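PDB 7AM1: protein SSD1 from Saccharomyces cerevisiae S288C, which binds mRNA, including untranslated regions, and acts as a translation repressor, as a non-enzymatic pseudonuclease member of the RNase II family. Local coordinates for residues L733-V738 with K888-L893; D762-I767 with V906-P911; V777-W782 with I880-E885. All coordinates share one frame; numbering follows the deposited sequence.

Overall arrangement
From the N terminus, the chain passes through 733-738, 762-767 and 777-782 before the partners arrive as 880-885, 888-893 and 906-911. Contact 3 therefore closes the shortest loop and lies within both of the others, whereas contacts 1 and 2 cross. Contact 1 pairs two neighbouring strands of one antiparallel sheet, and contact 3 pairs two of a second. Contact 2 brings the approach to strand 766-772 of the second sheet against strand 903-908 at the border of the first. Ile-889 packs on Ile-883 and Asn-910 on Trp-782, so the three contacts form one continuous part of the C-terminal region; their first segments match the DIS3L2 C-terminal family of the OB clan.

Contact 1: L733-V738 with K888-L893; sequences LTMATV and KIPILL
Ala-736 O is gripped twice from the opposing strand: Ile-889 N donates a hydrogen bond of 2.8 Å to it, and the CA-H of Lys-888 approaches the same oxygen, with CA 3.2 Å away. Ala-736 N returns a bond to Ile-889 O, and Thr-734 and Ile-891 repeat the reciprocal pair, Ile-891 N lying 2.8 Å from Thr-734 O. Pro-890 faces Met-735 in a non-hydrogen-bonded pair, where strand 733-738 needs no N-H. Met-735 bends at chi2 and chi3 (-60°), which puts CE over the backbone, 3.7 Å from Ile-889 N, while SD lies 4.0 Å from Pro-890 CB. Leu-733 CD1 meets Leu-892 CD2 at 3.9 Å on this face, where Phe-866 covers Leu-733, Met-735 and Pro-890. On the other face Ala-736 CB touches Ile-891 CG1 at 3.7 Å. Back on the Met-735 face, Lys-888 runs beside Thr-737, its NZ making a weak hydrogen bond of 3.1 Å to Thr-737 OG1 and a long, weak ion pair to Asp-618. In this strongly twisted antiparallel ladder amid a five-stranded sheet, main-chain bonds set the register, apolar groups make most of the side-chain contact, and the lysine tip adds a weak polar tie.

Contact 2: D762-I767 with V906-P911; sequences DQLPLI and VRALNP
Leu-764 and Arg-907 run past one another, pointing opposite ways: the tip of the leucine packs on the root of the arginine and the backbone after it. Leu-764 CD2 rests 3.9 Å from Arg-907 CB and 3.7 Å from Ala-908 N, while its other branch, CD1, reaches Ala-908 CB at 4.2 Å. The Ala-908 N-H is buried here without a hydrogen-bond partner, facing a methyl group. Pro-765, the centre of an inverse gamma turn closed by a weak bond from Leu-766 N to Leu-764 O, comes no nearer than 4.3 Å, between its CG and Asn-910 ND2; that amide is spent on the backbone oxygens of Val-786 and Gln-783. The looser side is polar. Gln-763 O sits over one face of the guanidinium of the partly exposed Arg-907, 3.7 Å from NH2, which is no hydrogen bond; NH1 bonds weakly to Phe-791 O. Beside it a single water donates to both Gln-763 OE1 and Val-906 O, each at 2.8 Å. A leucine wedge and one water bridge thus lay the loop entering strand 766-772 on border strand 903-908, and the oxygens of Gln-763 and Phe-791 may partly compensate the nearby Arg-803.

Contact 3: V777-W782 with I880-E885; sequences VLELHW and IQEIHE
Gln-881 has CG anti to its backbone N (chi1 -178°) and extends beyond it, while Trp-782 carries its indole from a CG anti to the carbonyl carbon; the two side chains meet across the strands. Trp-782 NE1 donates to a lone pair of Gln-881 OE1 at 2.8 Å, bent to 136° at the hydrogen, the oxygen lying somewhat out of the indole plane. Gln-881 CB also touches the edge of the indole, 3.5 Å from NE1. On this face Leu-780 CD1 packs against Ile-883 CG1 at 3.9 Å, and Ile-883 continues onto Val-738 of the other sheet. The opposite face carries Ile-880, whose CG1 stands over the centre of the His-781 ring in a CH-pi contact, 3.9 Å from the centroid. Next along, Glu-779 and Glu-882 run side by side with carboxylates nearly parallel and their OE2 atoms 4.0 Å apart. Arg-873 forms a salt bridge to Glu-882, and Arg-166 one to Glu-779. His-884 NE2 reaches Glu-882 OE1 at 2.9 Å in an almost straight bond that meets the carboxylate from above its plane, and Val-777 CG2 lies 3.3 Å from His-884 ND1. Between the faces, reciprocal backbone bonds of the pairs Leu-778 with Ile-883 and Leu-780 with Gln-881 hold the antiparallel ladder. One face of the sheet thus joins the apolar interior, while on the other the arginines probably offset the repulsion between two acidic groups.

Contact 1: L733-V738 with K888-L893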
ATOM      1  N   LEU A 733     -16.105 -14.762  14.243  1.00 35.42           N
ATOM      2  CA  LEU A 733     -17.131 -13.798  14.618  1.00 36.40           C
ATOM      3  C   LEU A 733     -16.445 -12.721  15.442  1.00 38.33           C
ATOM      4  O   LEU A 733     -15.784 -13.027  16.440  1.00 40.18           O
ATOM      5  CB  LEU A 733     -18.256 -14.474  15.406  1.00 38.27           C
ATOM      6  CG  LEU A 733     -19.446 -13.618  15.839  1.00 40.65           C
ATOM      7  CD1 LEU A 733     -20.159 -13.037  14.634  1.00 40.70           C
ATOM      8  CD2 LEU A 733     -20.414 -14.432  16.704  1.00 42.48           C
ATOM      9  N   THR A 734     -16.571 -11.468  15.017  1.00 38.06           N
ATOM     10  CA  THR A 734     -15.927 -10.385  15.741  1.00 38.91           C
ATOM     11  C   THR A 734     -16.770  -9.129  15.627  1.00 37.70           C
ATOM     12  O   THR A 734     -17.535  -8.957  14.674  1.00 37.81           O
ATOM     13  CB  THR A 734     -14.511 -10.105  15.219  1.00 41.84           C
ATOM     14  OG1 THR A 734     -13.871  -9.143  16.070  1.00 44.91           O
ATOM     15  CG2 THR A 734     -14.549  -9.567  13.801  1.00 40.57           C
ATOM     16  N   MET A 735     -16.619  -8.250  16.609  1.00 36.77           N
ATOM     17  CA  MET A 735     -17.243  -6.940  16.527  1.00 37.71           C
ATOM     18  C   MET A 735     -16.471  -6.094  15.524  1.00 38.70           C
ATOM     19  O   MET A 735     -15.240  -6.140  15.469  1.00 41.13           O
ATOM     20  CB  MET A 735     -17.267  -6.265  17.899  1.00 38.96           C
ATOM     21  CG  MET A 735     -18.065  -7.024  18.948  1.00 40.98           C
ATOM     22  SD  MET A 735     -19.776  -7.301  18.447  1.00 43.11           S
ATOM     23  CE  MET A 735     -20.338  -5.611  18.258  1.00 43.32           C
ATOM     24  N   ALA A 736     -17.206  -5.361  14.696  1.00 37.40           N
ATOM     25  CA  ALA A 736     -16.626  -4.451  13.721  1.00 36.16           C
ATOM     26  C   ALA A 736     -17.362  -3.121  13.804  1.00 39.43           C
ATOM     27  O   ALA A 736     -18.431  -3.017  14.411  1.00 43.04           O
ATOM     28  CB  ALA A 736     -16.705  -5.028  12.299  1.00 33.52           C
ATOM     29  N   THR A 737     -16.794  -2.105  13.164  1.00 37.50           N
ATOM     30  CA  THR A 737     -17.385  -0.774  13.119  1.00 38.17           C
ATOM     31  C   THR A 737     -17.863  -0.484  11.704  1.00 37.53           C
ATOM     32  O   THR A 737     -17.151  -0.761  10.732  1.00 35.45           O
ATOM     33  CB  THR A 737     -16.380   0.293  13.566  1.00 39.99           C
ATOM     34  OG1 THR A 737     -16.004   0.058  14.930  1.00 40.27           O
ATOM     35  CG2 THR A 737     -16.970   1.693  13.424  1.00 41.75           C
ATOM     36  N   VAL A 738     -19.073   0.058  11.597  1.00 40.50           N
ATOM     37  CA  VAL A 738     -19.638   0.451  10.311  1.00 41.02           C
ATOM     38  C   VAL A 738     -19.004   1.764   9.877  1.00 41.22           C
ATOM     39  O   VAL A 738     -19.008   2.745  10.628  1.00 41.12           O
ATOM     40  CB  VAL A 738     -21.166   0.583  10.408  1.00 41.99           C
ATOM     41  CG1 VAL A 738     -21.748   1.050   9.080  1.00 42.04           C
ATOM     42  CG2 VAL A 738     -21.785  -0.738  10.848  1.00 41.65           C
ATOM     43  N   LYS A 888     -21.144  -0.242  16.200  1.00 45.60           N
ATOM     44  CA  LYS A 888     -20.516  -1.552  16.305  1.00 46.59           C
ATOM     45  C   LYS A 888     -21.523  -2.619  15.899  1.00 46.70           C
ATOM     46  O   LYS A 888     -22.712  -2.514  16.210  1.00 48.93           O
ATOM     47  CB  LYS A 888     -20.012  -1.805  17.726  1.00 50.50           C
ATOM     48  CG  LYS A 888     -19.101  -0.714  18.273  1.00 54.38           C
ATOM     49  CD  LYS A 888     -17.786  -0.664  17.503  1.00 56.12           C
ATOM     50  CE  LYS A 888     -16.870   0.451  18.000  1.00 59.18           C
ATOM     51  NZ  LYS A 888     -17.099   1.746  17.289  1.00 60.60           N
ATOM     52  N   ILE A 889     -21.045  -3.635  15.190  1.00 44.07           N
ATOM     53  CA  ILE A 889     -21.915  -4.685  14.663  1.00 43.61           C
ATOM     54  C   ILE A 889     -21.159  -6.008  14.687  1.00 40.42           C
ATOM     55  O   ILE A 889     -19.960  -6.035  14.376  1.00 39.49           O
ATOM     56  CB  ILE A 889     -22.390  -4.339  13.243  1.00 46.63           C
ATOM     57  CG1 ILE A 889     -23.319  -5.422  12.701  1.00 48.97           C
ATOM     58  CG2 ILE A 889     -21.201  -4.174  12.305  1.00 46.86           C
ATOM     59  CD1 ILE A 889     -23.884  -5.111  11.327  1.00 50.17           C
ATOM     60  N   PRO A 890     -21.798  -7.123  15.045  1.00 39.61           N
ATOM     61  CA  PRO A 890     -21.105  -8.417  14.959  1.00 38.86           C
ATOM     62  C   PRO A 890     -21.035  -8.904  13.517  1.00 38.05           C
ATOM     63  O   PRO A 890     -22.042  -8.929  12.805  1.00 39.15           O
ATOM     64  CB  PRO A 890     -21.957  -9.344  15.833  1.00 40.30           C
ATOM     65  CG  PRO A 890     -23.288  -8.710  15.881  1.00 41.79           C
ATOM     66  CD  PRO A 890     -23.106  -7.236  15.715  1.00 41.29           C
ATOM     67  N   ILE A 891     -19.835  -9.306  13.100  1.00 36.27           N
ATOM     68  CA  ILE A 891     -19.547  -9.649  11.713  1.00 36.40           C
ATOM     69  C   ILE A 891     -18.929 -11.039  11.669  1.00 36.37           C
ATOM     70  O   ILE A 891     -18.007 -11.341  12.437  1.00 37.43           O
ATOM     71  CB  ILE A 891     -18.600  -8.622  11.058  1.00 37.38           C
ATOM     72  CG1 ILE A 891     -19.311  -7.278  10.863  1.00 39.56           C
ATOM     73  CG2 ILE A 891     -18.051  -9.142   9.731  1.00 36.43           C
ATOM     74  CD1 ILE A 891     -20.555  -7.351  10.012  1.00 40.56           C
ATOM     75  N   LEU A 892     -19.426 -11.873  10.763  1.00 35.51           N
ATOM     76  CA  LEU A 892     -18.802 -13.148  10.440  1.00 36.27           C
ATOM     77  C   LEU A 892     -17.737 -12.908   9.377  1.00 36.09           C
ATOM     78  O   LEU A 892     -18.004 -12.267   8.356  1.00 35.46           O
ATOM     79  CB  LEU A 892     -19.854 -14.141   9.947  1.00 37.07           C
ATOM     80  CG  LEU A 892     -20.891 -14.539  11.002  1.00 39.02           C
ATOM     81  CD1 LEU A 892     -22.225 -14.878  10.358  1.00 38.58           C
ATOM     82  CD2 LEU A 892     -20.387 -15.710  11.828  1.00 41.09           C
ATOM     83  N   LEU A 893     -16.528 -13.402   9.630  1.00 38.06           N
ATOM     84  CA  LEU A 893     -15.367 -13.109   8.800  1.00 38.03           C
ATOM     85  C   LEU A 893     -14.754 -14.405   8.295  1.00 36.57           C
ATOM     86  O   LEU A 893     -14.522 -15.337   9.074  1.00 36.97           O
ATOM     87  CB  LEU A 893     -14.329 -12.292   9.581  1.00 39.26           C
ATOM     88  CG  LEU A 893     -12.974 -12.055   8.908  1.00 40.62           C
ATOM     89  CD1 LEU A 893     -13.116 -11.184   7.669  1.00 42.33           C
ATOM     90  CD2 LEU A 893     -11.988 -11.421   9.891  1.00 40.31           C
TER

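Contact 2: D762-I767 with V906-P911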
ATOM      1  N   ASP A 762     -27.581  -8.945  -0.632  1.00 38.45           N
ATOM      2  CA  ASP A 762     -27.938 -10.119  -1.418  1.00 39.63           C
ATOM      3  C   ASP A 762     -27.150 -11.361  -1.023  1.00 39.61           C
ATOM      4  O   ASP A 762     -27.244 -12.380  -1.709  1.00 39.61           O
ATOM      5  CB  ASP A 762     -27.755  -9.837  -2.912  1.00 40.52           C
ATOM      6  CG  ASP A 762     -26.312  -9.575  -3.291  1.00 40.59           C
ATOM      7  OD1 ASP A 762     -25.412  -9.854  -2.470  1.00 40.00           O
ATOM      8  OD2 ASP A 762     -26.084  -9.081  -4.418  1.00 41.11           O
ATOM      9  N   GLN A 763     -26.357 -11.297   0.044  1.00 40.73           N
ATOM     10  CA  GLN A 763     -25.721 -12.485   0.602  1.00 40.30           C
ATOM     11  C   GLN A 763     -26.222 -12.771   2.010  1.00 39.07           C
ATOM     12  O   GLN A 763     -25.697 -13.672   2.678  1.00 39.63           O
ATOM     13  CB  GLN A 763     -24.200 -12.334   0.571  1.00 41.64           C
ATOM     14  CG  GLN A 763     -23.656 -12.379  -0.853  1.00 45.39           C
ATOM     15  CD  GLN A 763     -22.157 -12.201  -0.924  1.00 48.97           C
ATOM     16  OE1 GLN A 763     -21.595 -11.313  -0.283  1.00 49.64           O
ATOM     17  NE2 GLN A 763     -21.500 -13.043  -1.717  1.00 50.69           N
ATOM     18  N   LEU A 764     -27.245 -12.050   2.460  1.00 42.18           N
ATOM     19  CA  LEU A 764     -27.846 -12.233   3.766  1.00 41.10           C
ATOM     20  C   LEU A 764     -29.273 -12.760   3.631  1.00 40.35           C
ATOM     21  O   LEU A 764     -29.971 -12.442   2.662  1.00 39.56           O
ATOM     22  CB  LEU A 764     -27.865 -10.908   4.538  1.00 39.81           C
ATOM     23  CG  LEU A 764     -26.500 -10.243   4.736  1.00 39.13           C
ATOM     24  CD1 LEU A 764     -26.644  -8.884   5.408  1.00 37.70           C
ATOM     25  CD2 LEU A 764     -25.581 -11.153   5.541  1.00 39.87           C
ATOM     26  N   PRO A 765     -29.741 -13.570   4.589  1.00 43.50           N
ATOM     27  CA  PRO A 765     -31.126 -14.063   4.528  1.00 43.76           C
ATOM     28  C   PRO A 765     -32.130 -12.977   4.881  1.00 44.29           C
ATOM     29  O   PRO A 765     -32.616 -12.912   6.016  1.00 44.68           O
ATOM     30  CB  PRO A 765     -31.139 -15.201   5.556  1.00 44.16           C
ATOM     31  CG  PRO A 765     -30.093 -14.786   6.564  1.00 43.85           C
ATOM     32  CD  PRO A 765     -29.011 -14.099   5.757  1.00 43.47           C
ATOM     33  N   LEU A 766     -32.453 -12.132   3.909  1.00 43.91           N
ATOM     34  CA  LEU A 766     -33.321 -10.985   4.116  1.00 43.96           C
ATOM     35  C   LEU A 766     -34.647 -11.165   3.390  1.00 46.37           C
ATOM     36  O   LEU A 766     -34.759 -11.921   2.421  1.00 46.74           O
ATOM     37  CB  LEU A 766     -32.652  -9.699   3.621  1.00 41.61           C
ATOM     38  CG  LEU A 766     -31.294  -9.340   4.217  1.00 39.71           C
ATOM     39  CD1 LEU A 766     -30.761  -8.064   3.575  1.00 38.83           C
ATOM     40  CD2 LEU A 766     -31.388  -9.184   5.727  1.00 39.67           C
ATOM     41  N   ILE A 767     -35.652 -10.438   3.870  1.00 47.90           N
ATOM     42  CA  ILE A 767     -36.909 -10.285   3.146  1.00 49.28           C
ATOM     43  C   ILE A 767     -36.889  -9.019   2.303  1.00 49.10           C
ATOM     44  O   ILE A 767     -37.364  -9.011   1.166  1.00 49.31           O
ATOM     45  CB  ILE A 767     -38.087 -10.283   4.142  1.00 51.68           C
ATOM     46  CG1 ILE A 767     -38.343 -11.696   4.667  1.00 54.40           C
ATOM     47  CG2 ILE A 767     -39.346  -9.717   3.492  1.00 51.89           C
ATOM     48  CD1 ILE A 767     -38.409 -11.776   6.166  1.00 56.13           C
ATOM     49  N   VAL A 906     -17.313 -10.849   4.372  1.00 32.75           N
ATOM     50  CA  VAL A 906     -17.946 -10.554   5.648  1.00 34.24           C
ATOM     51  C   VAL A 906     -19.456 -10.647   5.496  1.00 35.22           C
ATOM     52  O   VAL A 906     -20.016 -10.364   4.432  1.00 35.76           O
ATOM     53  CB  VAL A 906     -17.557  -9.157   6.184  1.00 33.97           C
ATOM     54  CG1 VAL A 906     -16.109  -9.143   6.608  1.00 33.47           C
ATOM     55  CG2 VAL A 906     -17.835  -8.086   5.138  1.00 34.14           C
ATOM     56  N   ARG A 907     -20.111 -11.057   6.581  1.00 34.84           N
ATOM     57  CA  ARG A 907     -21.560 -11.111   6.672  1.00 35.76           C
ATOM     58  C   ARG A 907     -21.992 -10.615   8.042  1.00 35.93           C
ATOM     59  O   ARG A 907     -21.303 -10.848   9.041  1.00 36.73           O
ATOM     60  CB  ARG A 907     -22.085 -12.531   6.437  1.00 38.02           C
ATOM     61  CG  ARG A 907     -21.769 -13.085   5.063  1.00 41.05           C
ATOM     62  CD  ARG A 907     -21.906 -14.592   5.026  1.00 46.48           C
ATOM     63  NE  ARG A 907     -22.382 -15.037   3.722  1.00 52.76           N
ATOM     64  CZ  ARG A 907     -22.914 -16.231   3.480  1.00 58.53           C
ATOM     65  NH1 ARG A 907     -23.049 -17.125   4.456  1.00 60.08           N
ATOM     66  NH2 ARG A 907     -23.324 -16.525   2.254  1.00 60.67           N
ATOM     67  N   ALA A 908     -23.128  -9.926   8.082  1.00 36.68           N
ATOM     68  CA  ALA A 908     -23.729  -9.557   9.354  1.00 38.03           C
ATOM     69  C   ALA A 908     -24.357 -10.776  10.009  1.00 38.38           C
ATOM     70  O   ALA A 908     -24.990 -11.604   9.346  1.00 36.28           O
ATOM     71  CB  ALA A 908     -24.794  -8.477   9.164  1.00 39.25           C
ATOM     72  N   LEU A 909     -24.164 -10.881  11.319  1.00 40.42           N
ATOM     73  CA  LEU A 909     -24.871 -11.864  12.125  1.00 41.33           C
ATOM     74  C   LEU A 909     -26.360 -11.544  12.106  1.00 41.51           C
ATOM     75  O   LEU A 909     -26.758 -10.382  12.226  1.00 42.19           O
ATOM     76  CB  LEU A 909     -24.329 -11.835  13.557  1.00 41.90           C
ATOM     77  CG  LEU A 909     -24.840 -12.865  14.565  1.00 44.00           C
ATOM     78  CD1 LEU A 909     -24.318 -14.248  14.219  1.00 44.56           C
ATOM     79  CD2 LEU A 909     -24.451 -12.485  15.992  1.00 44.39           C
ATOM     80  N   ASN A 910     -27.182 -12.565  11.910  1.00 40.17           N
ATOM     81  CA  ASN A 910     -28.625 -12.378  11.990  1.00 40.76           C
ATOM     82  C   ASN A 910     -29.040 -12.245  13.450  1.00 41.40           C
ATOM     83  O   ASN A 910     -29.019 -13.236  14.193  1.00 40.38           O
ATOM     84  CB  ASN A 910     -29.364 -13.543  11.328  1.00 41.59           C
ATOM     85  CG  ASN A 910     -30.870 -13.337  11.290  1.00 43.20           C
ATOM     86  OD1 ASN A 910     -31.405 -12.447  11.950  1.00 44.15           O
ATOM     87  ND2 ASN A 910     -31.563 -14.173  10.526  1.00 43.01           N
ATOM     88  N   PRO A 911     -29.458 -11.058  13.898  1.00 44.14           N
ATOM     89  CA  PRO A 911     -29.852 -10.919  15.306  1.00 46.44           C
ATOM     90  C   PRO A 911     -31.155 -11.623  15.630  1.00 47.13           C
ATOM     91  O   PRO A 911     -31.474 -11.768  16.817  1.00 48.54           O
ATOM     92  CB  PRO A 911     -29.967  -9.403  15.494  1.00 48.60           C
ATOM     93  CG  PRO A 911     -30.311  -8.887  14.156  1.00 48.75           C
ATOM     94  CD  PRO A 911     -29.670  -9.809  13.144  1.00 46.28           C
TER
HETATM   95  O   HOH W   1     -21.650  -9.996   2.191  1.00 40.11           O

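Contact 3: V777-W782 with I880-E885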
ATOM      1  N   VAL A 777     -28.941   5.605   7.006  1.00 66.97           N
ATOM      2  CA  VAL A 777     -29.382   4.487   7.836  1.00 59.71           C
ATOM      3  C   VAL A 777     -29.971   3.419   6.929  1.00 54.37           C
ATOM      4  O   VAL A 777     -30.861   3.700   6.120  1.00 53.80           O
ATOM      5  CB  VAL A 777     -30.416   4.917   8.895  1.00 60.71           C
ATOM      6  CG1 VAL A 777     -31.055   3.696   9.540  1.00 60.86           C
ATOM      7  CG2 VAL A 777     -29.759   5.784   9.952  1.00 61.49           C
ATOM      8  N   LEU A 778     -29.477   2.195   7.071  1.00 50.46           N
ATOM      9  CA  LEU A 778     -29.962   1.047   6.323  1.00 49.74           C
ATOM     10  C   LEU A 778     -30.692   0.122   7.283  1.00 49.93           C
ATOM     11  O   LEU A 778     -30.135  -0.275   8.312  1.00 47.39           O
ATOM     12  CB  LEU A 778     -28.798   0.325   5.641  1.00 48.08           C
ATOM     13  CG  LEU A 778     -29.066  -1.037   5.010  1.00 47.94           C
ATOM     14  CD1 LEU A 778     -29.910  -0.881   3.766  1.00 48.27           C
ATOM     15  CD2 LEU A 778     -27.744  -1.717   4.684  1.00 47.46           C
ATOM     16  N   GLU A 779     -31.937  -0.201   6.962  1.00 56.05           N
ATOM     17  CA  GLU A 779     -32.752  -1.079   7.794  1.00 59.30           C
ATOM     18  C   GLU A 779     -32.871  -2.425   7.092  1.00 57.33           C
ATOM     19  O   GLU A 779     -33.488  -2.526   6.025  1.00 60.67           O
ATOM     20  CB  GLU A 779     -34.118  -0.461   8.075  1.00 64.82           C
ATOM     21  CG  GLU A 779     -34.034   0.779   8.954  1.00 68.65           C
ATOM     22  CD  GLU A 779     -35.386   1.252   9.452  1.00 72.77           C
ATOM     23  OE1 GLU A 779     -36.417   0.739   8.965  1.00 73.71           O
ATOM     24  OE2 GLU A 779     -35.412   2.134  10.338  1.00 75.08           O
ATOM     25  N   LEU A 780     -32.263  -3.446   7.688  1.00 49.19           N
ATOM     26  CA  LEU A 780     -32.339  -4.805   7.177  1.00 44.19           C
ATOM     27  C   LEU A 780     -33.580  -5.481   7.748  1.00 43.21           C
ATOM     28  O   LEU A 780     -33.800  -5.457   8.963  1.00 42.63           O
ATOM     29  CB  LEU A 780     -31.082  -5.590   7.556  1.00 41.41           C
ATOM     30  CG  LEU A 780     -29.726  -4.975   7.193  1.00 40.25           C
ATOM     31  CD1 LEU A 780     -28.583  -5.832   7.728  1.00 39.39           C
ATOM     32  CD2 LEU A 780     -29.585  -4.797   5.691  1.00 39.31           C
ATOM     33  N   HIS A 781     -34.386  -6.084   6.877  1.00 44.76           N
ATOM     34  CA  HIS A 781     -35.543  -6.872   7.301  1.00 45.55           C
ATOM     35  C   HIS A 781     -35.137  -8.337   7.199  1.00 45.07           C
ATOM     36  O   HIS A 781     -35.098  -8.911   6.107  1.00 46.32           O
ATOM     37  CB  HIS A 781     -36.770  -6.552   6.457  1.00 46.93           C
ATOM     38  CG  HIS A 781     -37.289  -5.161   6.663  1.00 48.58           C
ATOM     39  ND1 HIS A 781     -38.634  -4.864   6.710  1.00 50.13           N
ATOM     40  CD2 HIS A 781     -36.638  -3.986   6.829  1.00 48.76           C
ATOM     41  CE1 HIS A 781     -38.789  -3.565   6.899  1.00 51.10           C
ATOM     42  NE2 HIS A 781     -37.593  -3.009   6.974  1.00 50.03           N
ATOM     43  N   TRP A 782     -34.827  -8.937   8.342  1.00 42.79           N
ATOM     44  CA  TRP A 782     -34.262 -10.273   8.361  1.00 42.35           C
ATOM     45  C   TRP A 782     -35.336 -11.347   8.244  1.00 42.95           C
ATOM     46  O   TRP A 782     -36.482 -11.166   8.667  1.00 44.31           O
ATOM     47  CB  TRP A 782     -33.486 -10.508   9.655  1.00 42.17           C
ATOM     48  CG  TRP A 782     -32.183  -9.780   9.749  1.00 40.54           C
ATOM     49  CD1 TRP A 782     -31.967  -8.531  10.266  1.00 39.72           C
ATOM     50  CD2 TRP A 782     -30.909 -10.261   9.320  1.00 38.75           C
ATOM     51  NE1 TRP A 782     -30.634  -8.214  10.189  1.00 38.65           N
ATOM     52  CE2 TRP A 782     -29.963  -9.259   9.608  1.00 38.53           C
ATOM     53  CE3 TRP A 782     -30.475 -11.446   8.720  1.00 37.99           C
ATOM     54  CZ2 TRP A 782     -28.613  -9.406   9.314  1.00 38.39           C
ATOM     55  CZ3 TRP A 782     -29.137 -11.589   8.432  1.00 37.06           C
ATOM     56  CH2 TRP A 782     -28.220 -10.576   8.728  1.00 37.65           C
ATOM     57  N   ILE A 880     -36.504  -6.069  12.097  1.00 49.83           N
ATOM     58  CA  ILE A 880     -35.705  -4.972  11.563  1.00 48.51           C
ATOM     59  C   ILE A 880     -34.437  -4.795  12.383  1.00 46.78           C
ATOM     60  O   ILE A 880     -34.485  -4.744  13.618  1.00 46.15           O
ATOM     61  CB  ILE A 880     -36.518  -3.663  11.544  1.00 50.90           C
ATOM     62  CG1 ILE A 880     -37.786  -3.842  10.710  1.00 52.43           C
ATOM     63  CG2 ILE A 880     -35.659  -2.513  11.037  1.00 51.40           C
ATOM     64  CD1 ILE A 880     -38.666  -2.609  10.652  1.00 54.69           C
ATOM     65  N   GLN A 881     -33.303  -4.682  11.691  1.00 46.32           N
ATOM     66  CA  GLN A 881     -32.037  -4.270  12.285  1.00 46.37           C
ATOM     67  C   GLN A 881     -31.604  -2.961  11.639  1.00 47.71           C
ATOM     68  O   GLN A 881     -31.611  -2.846  10.408  1.00 45.75           O
ATOM     69  CB  GLN A 881     -30.946  -5.330  12.096  1.00 44.22           C
ATOM     70  CG  GLN A 881     -29.616  -4.951  12.741  1.00 43.52           C
ATOM     71  CD  GLN A 881     -28.505  -5.935  12.429  1.00 41.18           C
ATOM     72  OE1 GLN A 881     -28.676  -6.842  11.615  1.00 39.49           O
ATOM     73  NE2 GLN A 881     -27.355  -5.754  13.072  1.00 40.57           N
ATOM     74  N   GLU A 882     -31.235  -1.982  12.463  1.00 52.12           N
ATOM     75  CA  GLU A 882     -30.748  -0.700  11.972  1.00 54.57           C
ATOM     76  C   GLU A 882     -29.228  -0.729  11.863  1.00 51.06           C
ATOM     77  O   GLU A 882     -28.538  -1.131  12.807  1.00 50.77           O
ATOM     78  CB  GLU A 882     -31.174   0.443  12.894  1.00 59.43           C
ATOM     79  CG  GLU A 882     -32.645   0.463  13.245  1.00 63.36           C
ATOM     80  CD  GLU A 882     -33.024   1.687  14.059  1.00 67.20           C
ATOM     81  OE1 GLU A 882     -32.110   2.346  14.604  1.00 68.37           O
ATOM     82  OE2 GLU A 882     -34.234   1.986  14.155  1.00 69.26           O
ATOM     83  N   ILE A 883     -28.716  -0.308  10.711  1.00 48.30           N
ATOM     84  CA  ILE A 883     -27.282  -0.186  10.468  1.00 45.96           C
ATOM     85  C   ILE A 883     -26.956   1.301  10.377  1.00 47.45           C
ATOM     86  O   ILE A 883     -27.430   1.994   9.468  1.00 48.28           O
ATOM     87  CB  ILE A 883     -26.860  -0.927   9.188  1.00 44.40           C
ATOM     88  CG1 ILE A 883     -27.406  -2.362   9.172  1.00 44.00           C
ATOM     89  CG2 ILE A 883     -25.346  -0.943   9.057  1.00 43.54           C
ATOM     90  CD1 ILE A 883     -26.843  -3.253  10.259  1.00 43.72           C
ATOM     91  N   HIS A 884     -26.144   1.786  11.316  1.00 47.57           N
ATOM     92  CA  HIS A 884     -25.745   3.183  11.384  1.00 48.80           C
ATOM     93  C   HIS A 884     -24.241   3.304  11.184  1.00 47.18           C
ATOM     94  O   HIS A 884     -23.473   2.430  11.593  1.00 46.28           O
ATOM     95  CB  HIS A 884     -26.095   3.818  12.740  1.00 51.12           C
ATOM     96  CG  HIS A 884     -27.558   3.872  13.037  1.00 53.57           C
ATOM     97  ND1 HIS A 884     -28.310   5.013  12.860  1.00 55.21           N
ATOM     98  CD2 HIS A 884     -28.406   2.933  13.519  1.00 54.19           C
ATOM     99  CE1 HIS A 884     -29.561   4.771  13.210  1.00 56.57           C
ATOM    100  NE2 HIS A 884     -29.647   3.517  13.613  1.00 55.66           N
ATOM    101  N   GLU A 885     -23.817   4.412  10.586  1.00 47.83           N
ATOM    102  CA  GLU A 885     -22.389   4.654  10.434  1.00 46.17           C
ATOM    103  C   GLU A 885     -21.745   4.823  11.806  1.00 43.65           C
ATOM    104  O   GLU A 885     -22.301   5.468  12.697  1.00 44.38           O
ATOM    105  CB  GLU A 885     -22.155   5.884   9.553  1.00 49.31           C
ATOM    106  CG  GLU A 885     -22.523   5.630   8.096  1.00 52.64           C
ATOM    107  CD  GLU A 885     -22.401   6.854   7.207  1.00 56.26           C
ATOM    108  OE1 GLU A 885     -22.467   7.991   7.723  1.00 58.08           O
ATOM    109  OE2 GLU A 885     -22.250   6.667   5.980  1.00 56.87           O
TER